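Local coordinates for protein RNA methyltransferase, TrmH family (Porphyromonas gingivalis, PDB 2I6D) that probably binds RNA and methylates it, with S-adenosylmethionine as the likely methyl donor, as a knotted methyltransferase, at residues Y190-P195 with D222-P227; E102-L107 with E199-V204; Q26-E31 with D92-P97. All blocks are in the same frame, centred on the assembly; numbering follows the deposited sequence.

Interaction 1. Residues Y190-P195 with D222-P227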
ATOM      1  N   TYR A 190       7.261  23.326  -8.581  1.00 29.63           N
ATOM      2  CA  TYR A 190       6.707  24.615  -8.158  1.00 31.48           C
ATOM      3  C   TYR A 190       6.234  25.480  -9.317  1.00 32.18           C
ATOM      4  O   TYR A 190       5.420  26.370  -9.115  1.00 32.77           O
ATOM      5  CB  TYR A 190       7.718  25.388  -7.302  1.00 32.75           C
ATOM      6  CG  TYR A 190       8.221  24.545  -6.155  1.00 34.14           C
ATOM      7  CD1 TYR A 190       7.333  23.859  -5.321  1.00 34.29           C
ATOM      8  CD2 TYR A 190       9.573  24.420  -5.917  1.00 36.30           C
ATOM      9  CE1 TYR A 190       7.798  23.054  -4.276  1.00 34.07           C
ATOM     10  CE2 TYR A 190      10.046  23.641  -4.871  1.00 38.02           C
ATOM     11  CZ  TYR A 190       9.155  22.952  -4.065  1.00 37.28           C
ATOM     12  OH  TYR A 190       9.674  22.177  -3.029  1.00 39.60           O
ATOM     13  N   GLU A 191       6.751  25.215 -10.518  1.00 31.93           N
ATOM     14  CA  GLU A 191       6.395  25.990 -11.710  1.00 32.48           C
ATOM     15  C   GLU A 191       5.329  25.303 -12.575  1.00 32.11           C
ATOM     16  O   GLU A 191       4.714  25.943 -13.418  1.00 32.11           O
ATOM     17  CB  GLU A 191       7.640  26.280 -12.564  1.00 31.75           C
ATOM     18  CG  GLU A 191       8.742  26.998 -11.797  1.00 32.92           C
ATOM     19  CD  GLU A 191       9.990  27.289 -12.634  1.00 34.80           C
ATOM     20  OE1 GLU A 191      10.191  26.675 -13.709  1.00 38.75           O
ATOM     21  OE2 GLU A 191      10.780  28.131 -12.192  1.00 38.22           O
ATOM     22  N   ALA A 192       5.126  24.004 -12.378  1.00 31.42           N
ATOM     23  CA  ALA A 192       4.203  23.267 -13.206  1.00 31.39           C
ATOM     24  C   ALA A 192       2.783  23.615 -12.773  1.00 31.36           C
ATOM     25  O   ALA A 192       2.510  23.623 -11.585  1.00 30.43           O
ATOM     26  CB  ALA A 192       4.467  21.760 -13.069  1.00 31.80           C
ATOM     27  N   PRO A 193       1.874  23.917 -13.728  1.00 31.67           N
ATOM     28  CA  PRO A 193       0.503  24.087 -13.254  1.00 31.86           C
ATOM     29  C   PRO A 193      -0.028  22.685 -13.020  1.00 32.49           C
ATOM     30  O   PRO A 193       0.184  21.809 -13.851  1.00 35.03           O
ATOM     31  CB  PRO A 193      -0.230  24.767 -14.431  1.00 31.32           C
ATOM     32  CG  PRO A 193       0.815  24.962 -15.521  1.00 32.80           C
ATOM     33  CD  PRO A 193       1.996  24.100 -15.186  1.00 31.94           C
ATOM     34  N   LEU A 194      -0.659  22.455 -11.890  1.00 31.42           N
ATOM     35  CA  LEU A 194      -1.137  21.121 -11.562  1.00 31.15           C
ATOM     36  C   LEU A 194      -2.661  21.120 -11.509  1.00 30.27           C
ATOM     37  O   LEU A 194      -3.275  22.161 -11.213  1.00 28.47           O
ATOM     38  CB  LEU A 194      -0.589  20.711 -10.180  1.00 30.75           C
ATOM     39  CG  LEU A 194       0.936  20.613  -9.972  1.00 31.58           C
ATOM     40  CD1 LEU A 194       1.314  20.320  -8.515  1.00 31.12           C
ATOM     41  CD2 LEU A 194       1.529  19.582 -10.945  1.00 33.11           C
ATOM     42  N   PRO A 195      -3.284  19.947 -11.759  1.00 30.68           N
ATOM     43  CA  PRO A 195      -4.725  19.880 -11.549  1.00 30.82           C
ATOM     44  C   PRO A 195      -5.034  19.835 -10.068  1.00 30.37           C
ATOM     45  O   PRO A 195      -4.152  19.530  -9.258  1.00 29.23           O
ATOM     46  CB  PRO A 195      -5.126  18.541 -12.214  1.00 31.82           C
ATOM     47  CG  PRO A 195      -3.922  18.023 -12.900  1.00 32.03           C
ATOM     48  CD  PRO A 195      -2.748  18.659 -12.237  1.00 31.59           C
ATOM     49  N   ASP A 222       4.253  14.622 -18.615  1.00 30.78           N
ATOM     50  CA  ASP A 222       4.740  15.807 -17.905  1.00 31.40           C
ATOM     51  C   ASP A 222       5.794  15.388 -16.876  1.00 30.66           C
ATOM     52  O   ASP A 222       5.469  14.785 -15.843  1.00 29.96           O
ATOM     53  CB  ASP A 222       3.570  16.490 -17.192  1.00 31.44           C
ATOM     54  CG  ASP A 222       2.508  17.008 -18.158  1.00 34.81           C
ATOM     55  OD1 ASP A 222       2.614  18.189 -18.536  1.00 36.50           O
ATOM     56  OD2 ASP A 222       1.601  16.251 -18.574  1.00 37.41           O
ATOM     57  N   ARG A 223       7.054  15.719 -17.149  1.00 30.55           N
ATOM     58  CA  ARG A 223       8.133  15.410 -16.194  1.00 30.27           C
ATOM     59  C   ARG A 223       8.258  16.496 -15.134  1.00 30.42           C
ATOM     60  O   ARG A 223       8.371  17.670 -15.480  1.00 31.09           O
ATOM     61  CB  ARG A 223       9.481  15.302 -16.915  1.00 30.29           C
ATOM     62  CG  ARG A 223       9.562  14.197 -17.889  1.00 30.67           C
ATOM     63  CD  ARG A 223      10.883  14.319 -18.680  1.00 33.99           C
ATOM     64  NE  ARG A 223      11.396  12.976 -18.875  1.00 38.16           N
ATOM     65  CZ  ARG A 223      12.507  12.485 -18.336  1.00 38.39           C
ATOM     66  NH1 ARG A 223      12.824  11.228 -18.611  1.00 38.58           N
ATOM     67  NH2 ARG A 223      13.315  13.232 -17.575  1.00 35.25           N
ATOM     68  N   LEU A 224       8.281  16.081 -13.872  1.00 29.97           N
ATOM     69  CA  LEU A 224       8.437  16.970 -12.732  1.00 31.61           C
ATOM     70  C   LEU A 224       9.745  16.689 -11.995  1.00 32.22           C
ATOM     71  O   LEU A 224      10.187  15.533 -11.872  1.00 33.78           O
ATOM     72  CB  LEU A 224       7.275  16.779 -11.731  1.00 30.96           C
ATOM     73  CG  LEU A 224       5.859  16.935 -12.324  1.00 31.83           C
ATOM     74  CD1 LEU A 224       4.828  16.665 -11.235  1.00 31.92           C
ATOM     75  CD2 LEU A 224       5.687  18.372 -12.868  1.00 31.45           C
ATOM     76  N   THR A 225      10.323  17.744 -11.442  1.00 32.68           N
ATOM     77  CA  THR A 225      11.526  17.605 -10.644  1.00 32.79           C
ATOM     78  C   THR A 225      11.348  18.409  -9.362  1.00 32.04           C
ATOM     79  O   THR A 225      10.693  19.451  -9.363  1.00 31.60           O
ATOM     80  CB  THR A 225      12.749  18.128 -11.413  1.00 33.76           C
ATOM     81  OG1 THR A 225      12.801  17.498 -12.698  1.00 36.39           O
ATOM     82  CG2 THR A 225      14.026  17.795 -10.686  1.00 34.07           C
ATOM     83  N   ILE A 226      11.949  17.930  -8.280  1.00 31.40           N
ATOM     84  CA  ILE A 226      12.069  18.704  -7.059  1.00 31.89           C
ATOM     85  C   ILE A 226      13.469  19.293  -7.057  1.00 31.86           C
ATOM     86  O   ILE A 226      14.460  18.570  -6.913  1.00 30.92           O
ATOM     87  CB  ILE A 226      11.874  17.817  -5.802  1.00 31.49           C
ATOM     88  CG1 ILE A 226      10.512  17.090  -5.863  1.00 33.08           C
ATOM     89  CG2 ILE A 226      12.038  18.664  -4.520  1.00 32.25           C
ATOM     90  CD1 ILE A 226      10.387  15.944  -4.833  1.00 34.41           C
ATOM     91  N   PRO A 227      13.568  20.618  -7.193  1.00 32.22           N
ATOM     92  CA  PRO A 227      14.872  21.252  -7.367  1.00 32.39           C
ATOM     93  C   PRO A 227      15.756  21.104  -6.122  1.00 31.54           C
ATOM     94  O   PRO A 227      15.261  21.203  -4.987  1.00 29.60           O
ATOM     95  CB  PRO A 227      14.529  22.739  -7.588  1.00 32.77           C
ATOM     96  CG  PRO A 227      13.030  22.788  -7.796  1.00 33.71           C
ATOM     97  CD  PRO A 227      12.450  21.584  -7.154  1.00 33.74           C
TER
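A192 and L224 meet methyl to methyl at the middle of this wholly apolar contact: A192 CB points toward the strand and lies 3.6 Å from L224 CD2. L224 is touched by both A192 and L194. Its CB points toward 190-195, its CG stands anti to its own carbonyl carbon, beside the backbone N (chi1 -55°), and its two methyls go to different partners. CD2 takes the alanine; CD1 comes within 4.4 Å of CD2 of L194, a looser touch at the tip of a leucine whose CB does not face the strand but whose end turns back to it. At the other end of the contact, Y190 crosses P227 obliquely. The tyrosine CG stands beside its own backbone N (chi1 -53°), and the ring reaches over to the proline in an apolar contact, CE2 lying 3.9 Å from P227 CD. Beyond it, Y190 OH only grazes I226, 4.5 Å from CG2. No hydrogen bond joins the segments: the CA atoms of A192 and L224 are 7.6 Å apart, and the segments meet here through side chains. The loop is tied elsewhere, Y190 N to S188 OG and A192 O to R256 NH1. The contact belongs to the C-terminal part of the chain, which in SPOUT methyltransferases usually carries the trefoil knot. Strand 222-225 runs parallel between strands 179-182 and 187-188, and loop 190-195 follows the latter, the edge strand, folding back over the sheet. Helix 242-255 shares the packing: W253 touches both L194 and L224, E252 meets Y190, and I248 lies against I226.

Interaction 2. Residues E102-L107 with E199-V204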
ATOM      1  N   GLU A 102      -9.106   8.014  -9.552  1.00 31.86           N
ATOM      2  CA  GLU A 102     -10.100   8.907  -8.938  1.00 33.30           C
ATOM      3  C   GLU A 102      -9.256   9.934  -8.208  1.00 32.56           C
ATOM      4  O   GLU A 102      -8.669   9.627  -7.184  1.00 32.64           O
ATOM      5  CB  GLU A 102     -11.045   8.174  -7.965  1.00 32.58           C
ATOM      6  CG  GLU A 102     -12.006   7.202  -8.678  1.00 37.80           C
ATOM      7  CD  GLU A 102     -12.845   6.298  -7.759  1.00 36.75           C
ATOM      8  OE1 GLU A 102     -14.007   6.024  -8.160  1.00 41.21           O
ATOM      9  OE2 GLU A 102     -12.353   5.846  -6.683  1.00 38.92           O
ATOM     10  N   GLY A 103      -9.154  11.129  -8.782  1.00 32.42           N
ATOM     11  CA  GLY A 103      -8.213  12.123  -8.306  1.00 31.33           C
ATOM     12  C   GLY A 103      -6.762  11.729  -8.551  1.00 30.91           C
ATOM     13  O   GLY A 103      -6.454  10.819  -9.351  1.00 29.82           O
ATOM     14  N   LEU A 104      -5.859  12.413  -7.854  1.00 30.84           N
ATOM     15  CA  LEU A 104      -4.455  12.123  -7.971  1.00 31.93           C
ATOM     16  C   LEU A 104      -4.215  10.669  -7.551  1.00 31.77           C
ATOM     17  O   LEU A 104      -4.620  10.242  -6.445  1.00 31.79           O
ATOM     18  CB  LEU A 104      -3.661  13.073  -7.066  1.00 31.07           C
ATOM     19  CG  LEU A 104      -2.179  12.749  -6.931  1.00 32.06           C
ATOM     20  CD1 LEU A 104      -1.505  12.797  -8.360  1.00 33.37           C
ATOM     21  CD2 LEU A 104      -1.548  13.765  -5.944  1.00 32.63           C
ATOM     22  N   THR A 105      -3.548   9.942  -8.437  1.00 31.68           N
ATOM     23  CA  THR A 105      -3.346   8.511  -8.319  1.00 31.32           C
ATOM     24  C   THR A 105      -1.856   8.251  -8.451  1.00 32.62           C
ATOM     25  O   THR A 105      -1.229   8.699  -9.418  1.00 32.50           O
ATOM     26  CB  THR A 105      -4.113   7.805  -9.450  1.00 31.81           C
ATOM     27  OG1 THR A 105      -5.512   8.097  -9.302  1.00 30.46           O
ATOM     28  CG2 THR A 105      -3.893   6.268  -9.426  1.00 30.88           C
ATOM     29  N   LEU A 106      -1.285   7.537  -7.479  1.00 30.97           N
ATOM     30  CA  LEU A 106       0.131   7.220  -7.491  1.00 30.78           C
ATOM     31  C   LEU A 106       0.383   5.921  -8.205  1.00 30.81           C
ATOM     32  O   LEU A 106      -0.416   4.965  -8.088  1.00 32.06           O
ATOM     33  CB  LEU A 106       0.693   7.124  -6.062  1.00 29.98           C
ATOM     34  CG  LEU A 106       0.414   8.323  -5.188  1.00 30.72           C
ATOM     35  CD1 LEU A 106       1.111   8.050  -3.838  1.00 34.69           C
ATOM     36  CD2 LEU A 106       0.918   9.616  -5.871  1.00 31.97           C
ATOM     37  N   LEU A 107       1.462   5.897  -8.987  0.50 30.56           N
ATOM     38  CA  LEU A 107       1.953   4.650  -9.523  0.50 30.48           C
ATOM     39  C   LEU A 107       3.390   4.466  -9.044  0.50 30.61           C
ATOM     40  O   LEU A 107       4.238   5.326  -9.260  0.50 30.39           O
ATOM     41  CB  LEU A 107       1.884   4.626 -11.057  0.50 30.51           C
ATOM     42  CG  LEU A 107       2.226   3.301 -11.774  0.50 31.60           C
ATOM     43  CD1 LEU A 107       3.708   3.011 -11.798  0.50 32.60           C
ATOM     44  CD2 LEU A 107       1.520   2.125 -11.201  0.50 34.78           C
ATOM     45  N   GLU A 199      -9.049  16.083  -9.265  1.00 28.06           N
ATOM     46  CA  GLU A 199      -9.087  15.846 -10.707  1.00 28.63           C
ATOM     47  C   GLU A 199      -8.239  14.637 -11.074  1.00 29.34           C
ATOM     48  O   GLU A 199      -7.287  14.342 -10.388  1.00 29.17           O
ATOM     49  CB  GLU A 199      -8.600  17.066 -11.467  1.00 27.71           C
ATOM     50  CG  GLU A 199      -9.530  18.267 -11.305  1.00 27.80           C
ATOM     51  CD  GLU A 199      -9.040  19.474 -12.084  1.00 31.03           C
ATOM     52  OE1 GLU A 199      -9.310  19.537 -13.305  1.00 31.31           O
ATOM     53  OE2 GLU A 199      -8.408  20.364 -11.486  1.00 28.75           O
ATOM     54  N   PRO A 200      -8.613  13.921 -12.144  1.00 30.38           N
ATOM     55  CA  PRO A 200      -7.857  12.730 -12.527  1.00 31.35           C
ATOM     56  C   PRO A 200      -6.428  13.056 -12.972  1.00 31.61           C
ATOM     57  O   PRO A 200      -6.202  13.934 -13.788  1.00 31.66           O
ATOM     58  CB  PRO A 200      -8.701  12.126 -13.667  1.00 31.68           C
ATOM     59  CG  PRO A 200      -9.493  13.256 -14.222  1.00 30.43           C
ATOM     60  CD  PRO A 200      -9.775  14.156 -13.033  1.00 30.14           C
ATOM     61  N   ALA A 201      -5.453  12.371 -12.384  1.00 31.21           N
ATOM     62  CA  ALA A 201      -4.064  12.526 -12.797  1.00 29.88           C
ATOM     63  C   ALA A 201      -3.326  11.327 -12.254  1.00 29.46           C
ATOM     64  O   ALA A 201      -3.656  10.833 -11.191  1.00 28.24           O
ATOM     65  CB  ALA A 201      -3.422  13.793 -12.185  1.00 28.94           C
ATOM     66  N   ILE A 202      -2.312  10.891 -12.977  1.00 28.43           N
ATOM     67  CA  ILE A 202      -1.463   9.807 -12.491  1.00 28.78           C
ATOM     68  C   ILE A 202      -0.084  10.390 -12.237  1.00 29.19           C
ATOM     69  O   ILE A 202       0.404  11.198 -13.053  1.00 29.07           O
ATOM     70  CB  ILE A 202      -1.393   8.655 -13.532  1.00 28.56           C
ATOM     71  CG1 ILE A 202      -2.794   8.030 -13.737  1.00 27.10           C
ATOM     72  CG2 ILE A 202      -0.344   7.628 -13.101  1.00 29.39           C
ATOM     73  CD1 ILE A 202      -2.969   7.358 -15.137  1.00 28.15           C
ATOM     74  N   LEU A 203       0.530   9.999 -11.114  1.00 28.12           N
ATOM     75  CA  LEU A 203       1.872  10.442 -10.767  1.00 29.06           C
ATOM     76  C   LEU A 203       2.736   9.211 -10.568  1.00 29.46           C
ATOM     77  O   LEU A 203       2.506   8.388  -9.666  1.00 30.32           O
ATOM     78  CB  LEU A 203       1.861  11.291  -9.469  1.00 28.65           C
ATOM     79  CG  LEU A 203       3.224  11.627  -8.842  1.00 28.67           C
ATOM     80  CD1 LEU A 203       4.102  12.372  -9.871  1.00 27.36           C
ATOM     81  CD2 LEU A 203       3.005  12.520  -7.591  1.00 29.42           C
ATOM     82  N   VAL A 204       3.741   9.104 -11.410  1.00 28.41           N
ATOM     83  CA  VAL A 204       4.602   7.929 -11.421  1.00 28.60           C
ATOM     84  C   VAL A 204       5.850   8.193 -10.588  1.00 29.39           C
ATOM     85  O   VAL A 204       6.549   9.209 -10.793  1.00 29.21           O
ATOM     86  CB  VAL A 204       5.040   7.543 -12.866  1.00 28.50           C
ATOM     87  CG1 VAL A 204       5.945   6.271 -12.841  1.00 27.84           C
ATOM     88  CG2 VAL A 204       3.773   7.312 -13.826  1.00 27.15           C
TER
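Strand 201-204 bonds both backbone polar atoms of T105: its N donates to A201 O at 2.9 Å, and its O accepts from L203 N at 2.8 Å. L107 N continues the parallel ladder to L203 O at 2.8 Å, in a nearly straight bond (170°) whose donor is tilted from the carbonyl plane. Before the ladder starts, G103 CA passes 3.2 Å from E199 O in a CA-H...O contact. T105 OG1, held beside its own backbone N (chi1 -61°), donates to G103 O from above that carbonyl's plane and so pins the turn leading into the strand. On one face L203 nestles between two leucines. L104 crosses it obliquely, with CD1 3.9 Å from L203 CB, while L106 lies alongside, pointing the same way, its CD2 4.0 Å from L203 CD2. On the other face L107 and V204 lie side by side and point the same way, L107 CD1 4.1 Å from V204 CG1. These strands form the centre of the parallel sheet of the methyltransferase fold, flanked by strands 131-134 and 179-182. Helix 242-255 packs on the leucine face through L249 and W253; helix 165-174 lies on the opposite face, where L169 touches I202 and V204.

Interaction 3. Residues Q26-E31 with D92-P97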
ATOM      1  N   GLN A  26      -5.958 -16.729  -1.417  1.00 29.76           N
ATOM      2  CA  GLN A  26      -6.544 -15.404  -1.621  1.00 29.70           C
ATOM      3  C   GLN A  26      -6.835 -14.779  -0.263  1.00 29.85           C
ATOM      4  O   GLN A  26      -7.958 -14.346   0.012  1.00 29.76           O
ATOM      5  CB  GLN A  26      -7.802 -15.462  -2.517  1.00 30.03           C
ATOM      6  CG  GLN A  26      -7.472 -15.683  -4.018  1.00 32.57           C
ATOM      7  CD  GLN A  26      -6.657 -14.526  -4.615  1.00 36.01           C
ATOM      8  OE1 GLN A  26      -7.129 -13.382  -4.686  1.00 38.18           O
ATOM      9  NE2 GLN A  26      -5.423 -14.821  -5.024  1.00 36.86           N
ATOM     10  N   ALA A  27      -5.808 -14.761   0.590  1.00 29.33           N
ATOM     11  CA  ALA A  27      -5.949 -14.284   1.961  1.00 29.22           C
ATOM     12  C   ALA A  27      -4.665 -13.605   2.468  1.00 28.98           C
ATOM     13  O   ALA A  27      -3.570 -13.846   1.950  1.00 28.26           O
ATOM     14  CB  ALA A  27      -6.322 -15.433   2.883  1.00 28.55           C
ATOM     15  N   PHE A  28      -4.801 -12.758   3.482  1.00 28.74           N
ATOM     16  CA  PHE A  28      -3.625 -12.168   4.122  1.00 28.28           C
ATOM     17  C   PHE A  28      -3.968 -11.885   5.566  1.00 28.62           C
ATOM     18  O   PHE A  28      -5.158 -11.726   5.915  1.00 29.53           O
ATOM     19  CB  PHE A  28      -3.168 -10.890   3.388  1.00 28.64           C
ATOM     20  CG  PHE A  28      -4.114  -9.717   3.539  1.00 27.98           C
ATOM     21  CD1 PHE A  28      -3.883  -8.746   4.511  1.00 30.17           C
ATOM     22  CD2 PHE A  28      -5.246  -9.607   2.747  1.00 28.22           C
ATOM     23  CE1 PHE A  28      -4.744  -7.657   4.649  1.00 29.30           C
ATOM     24  CE2 PHE A  28      -6.136  -8.498   2.885  1.00 27.86           C
ATOM     25  CZ  PHE A  28      -5.872  -7.537   3.841  1.00 29.28           C
ATOM     26  N   ALA A  29      -2.948 -11.822   6.418  1.00 27.85           N
ATOM     27  CA  ALA A  29      -3.166 -11.598   7.830  1.00 28.32           C
ATOM     28  C   ALA A  29      -2.788 -10.170   8.250  1.00 28.89           C
ATOM     29  O   ALA A  29      -1.907  -9.515   7.648  1.00 29.42           O
ATOM     30  CB  ALA A  29      -2.378 -12.621   8.664  1.00 29.48           C
ATOM     31  N   VAL A  30      -3.427  -9.735   9.319  1.00 28.44           N
ATOM     32  CA  VAL A  30      -3.212  -8.435   9.955  1.00 27.73           C
ATOM     33  C   VAL A  30      -3.174  -8.689  11.449  1.00 28.14           C
ATOM     34  O   VAL A  30      -4.029  -9.436  11.996  1.00 29.29           O
ATOM     35  CB  VAL A  30      -4.363  -7.450   9.611  1.00 28.42           C
ATOM     36  CG1 VAL A  30      -4.170  -6.049  10.276  1.00 26.34           C
ATOM     37  CG2 VAL A  30      -4.501  -7.300   8.070  1.00 27.25           C
ATOM     38  N   GLU A  31      -2.192  -8.093  12.108  1.00 27.42           N
ATOM     39  CA  GLU A  31      -1.993  -8.287  13.547  1.00 27.67           C
ATOM     40  C   GLU A  31      -2.194  -7.031  14.393  1.00 26.92           C
ATOM     41  O   GLU A  31      -1.803  -5.910  14.024  1.00 26.47           O
ATOM     42  CB  GLU A  31      -0.630  -8.907  13.832  1.00 27.18           C
ATOM     43  CG  GLU A  31      -0.365 -10.204  13.046  1.00 26.26           C
ATOM     44  CD  GLU A  31       0.953 -10.844  13.485  1.00 28.92           C
ATOM     45  OE1 GLU A  31       1.339 -10.635  14.649  1.00 28.47           O
ATOM     46  OE2 GLU A  31       1.620 -11.521  12.671  1.00 28.59           O
ATOM     47  N   ASP A  92      -9.815 -11.698   3.331  1.00 26.46           N
ATOM     48  CA  ASP A  92      -9.727 -11.975   1.920  1.00 26.72           C
ATOM     49  C   ASP A  92      -8.885 -10.923   1.215  1.00 27.09           C
ATOM     50  O   ASP A  92      -9.050  -9.710   1.431  1.00 26.17           O
ATOM     51  CB  ASP A  92     -11.122 -11.941   1.288  1.00 26.89           C
ATOM     52  CG  ASP A  92     -11.942 -13.183   1.580  1.00 27.83           C
ATOM     53  OD1 ASP A  92     -11.434 -14.133   2.224  1.00 27.80           O
ATOM     54  OD2 ASP A  92     -13.104 -13.191   1.135  1.00 27.75           O
ATOM     55  N   LEU A  93      -8.002 -11.395   0.346  1.00 27.80           N
ATOM     56  CA  LEU A  93      -7.305 -10.540  -0.585  1.00 29.15           C
ATOM     57  C   LEU A  93      -8.371  -9.951  -1.522  1.00 30.56           C
ATOM     58  O   LEU A  93      -9.194 -10.698  -2.058  1.00 30.65           O
ATOM     59  CB  LEU A  93      -6.311 -11.412  -1.352  1.00 29.26           C
ATOM     60  CG  LEU A  93      -4.958 -10.915  -1.830  1.00 29.22           C
ATOM     61  CD1 LEU A  93      -4.189 -10.252  -0.722  1.00 26.69           C
ATOM     62  CD2 LEU A  93      -4.171 -12.101  -2.372  1.00 28.83           C
ATOM     63  N   PRO A  94      -8.399  -8.615  -1.688  1.00 31.55           N
ATOM     64  CA  PRO A  94      -9.388  -7.969  -2.538  1.00 32.83           C
ATOM     65  C   PRO A  94      -9.357  -8.575  -3.925  1.00 34.13           C
ATOM     66  O   PRO A  94      -8.283  -8.910  -4.429  1.00 33.71           O
ATOM     67  CB  PRO A  94      -8.917  -6.514  -2.606  1.00 32.58           C
ATOM     68  CG  PRO A  94      -8.110  -6.317  -1.432  1.00 32.15           C
ATOM     69  CD  PRO A  94      -7.502  -7.639  -1.053  1.00 32.22           C
ATOM     70  N   ALA A  95     -10.531  -8.756  -4.510  1.00 36.27           N
ATOM     71  CA  ALA A  95     -10.633  -9.393  -5.797  1.00 38.88           C
ATOM     72  C   ALA A  95      -9.924  -8.474  -6.772  1.00 40.61           C
ATOM     73  O   ALA A  95     -10.524  -7.507  -7.253  1.00 41.31           O
ATOM     74  CB  ALA A  95     -12.096  -9.579  -6.177  1.00 39.06           C
ATOM     75  N   GLU A  96      -8.649  -8.781  -7.042  1.00 42.11           N
ATOM     76  CA  GLU A  96      -7.725  -7.885  -7.768  1.00 43.15           C
ATOM     77  C   GLU A  96      -8.367  -6.977  -8.825  1.00 43.61           C
ATOM     78  O   GLU A  96      -8.833  -7.437  -9.872  1.00 43.47           O
ATOM     79  CB  GLU A  96      -6.528  -8.654  -8.332  1.00 43.42           C
ATOM     80  CG  GLU A  96      -5.300  -7.781  -8.588  1.00 44.02           C
ATOM     81  CD  GLU A  96      -3.998  -8.564  -8.545  1.00 44.58           C
ATOM     82  OE1 GLU A  96      -3.384  -8.758  -9.620  1.00 45.56           O
ATOM     83  OE2 GLU A  96      -3.587  -8.984  -7.439  1.00 44.29           O
ATOM     84  N   PRO A  97      -8.374  -5.664  -8.547  1.00 44.62           N
ATOM     85  CA  PRO A  97      -9.213  -4.768  -9.327  1.00 44.73           C
ATOM     86  C   PRO A  97      -8.556  -4.238 -10.609  1.00 43.98           C
ATOM     87  O   PRO A  97      -7.324  -4.205 -10.725  1.00 44.39           O
ATOM     88  CB  PRO A  97      -9.485  -3.627  -8.346  1.00 44.36           C
ATOM     89  CG  PRO A  97      -8.217  -3.548  -7.511  1.00 45.69           C
ATOM     90  CD  PRO A  97      -7.608  -4.945  -7.508  1.00 44.52           C
TER
HETATM   91  O   HOH W   1      -9.922 -16.121   1.488  1.00 45.71           O
HETATM   92  O   HOH W   2      -6.730 -10.833  -5.612  1.00 47.04           O
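A27 and D92 face each other as an antiparallel non-hydrogen-bonded pair with CA atoms 4.4 Å apart, and just beyond it L93 N donates to Q26 O at 3.0 Å, from well above the carbonyl plane. L93 then turns its side chain toward 26-31 and forks. CD1 lies 3.7 Å from F28 CD2, the two side chains crossing obliquely, while CD2 lies 4.0 Å from both OE1 and NE2 of Q26, a chain it crosses at about a right angle. F28 CB does not point straight at 92-97, yet the end of the ring comes nearer: D92 O approaches it at its edge, near the plane, 3.5 Å from CE2. Q26, with positive phi, is the C-prime residue of a Schellman motif closing helix 19-25, and strand 27-31 starts directly after it as an edge of the four-stranded sheet in the probable substrate-binding domain. Segment 92-97 leaves the neighbouring strand 87-92 on its way toward the methyltransferase sheet. A water donates to both Q26 OE1 and P94 O, 2.7 Å to each, and Q26 NE2 bonds to L23 O, fixing the amide's rotation. F142 touches both F28 and L93.

In the fold
From the N terminus, interaction 3 closes first: 60 residues separate 26-31 from 92-97, and the loop between them holds most of the N-terminal mixed sheet. The chain then enters the parallel sheet, where interaction 2 opens at 102-107. Before it closes at 199-204, interaction 1 opens at 190-195, to close at 222-227, so the two cross. Segments 190-195 and 199-204 adjoin in sequence, yet the contacts do not otherwise touch; their centres lie about 14 Å apart. Interaction 2 joins central strands, interaction 1 packs the loop after edge strand 187-188 onto strand 222-225, and interaction 3 sits at the exit from the other sheet, its centre about 35 Å from that of interaction 1.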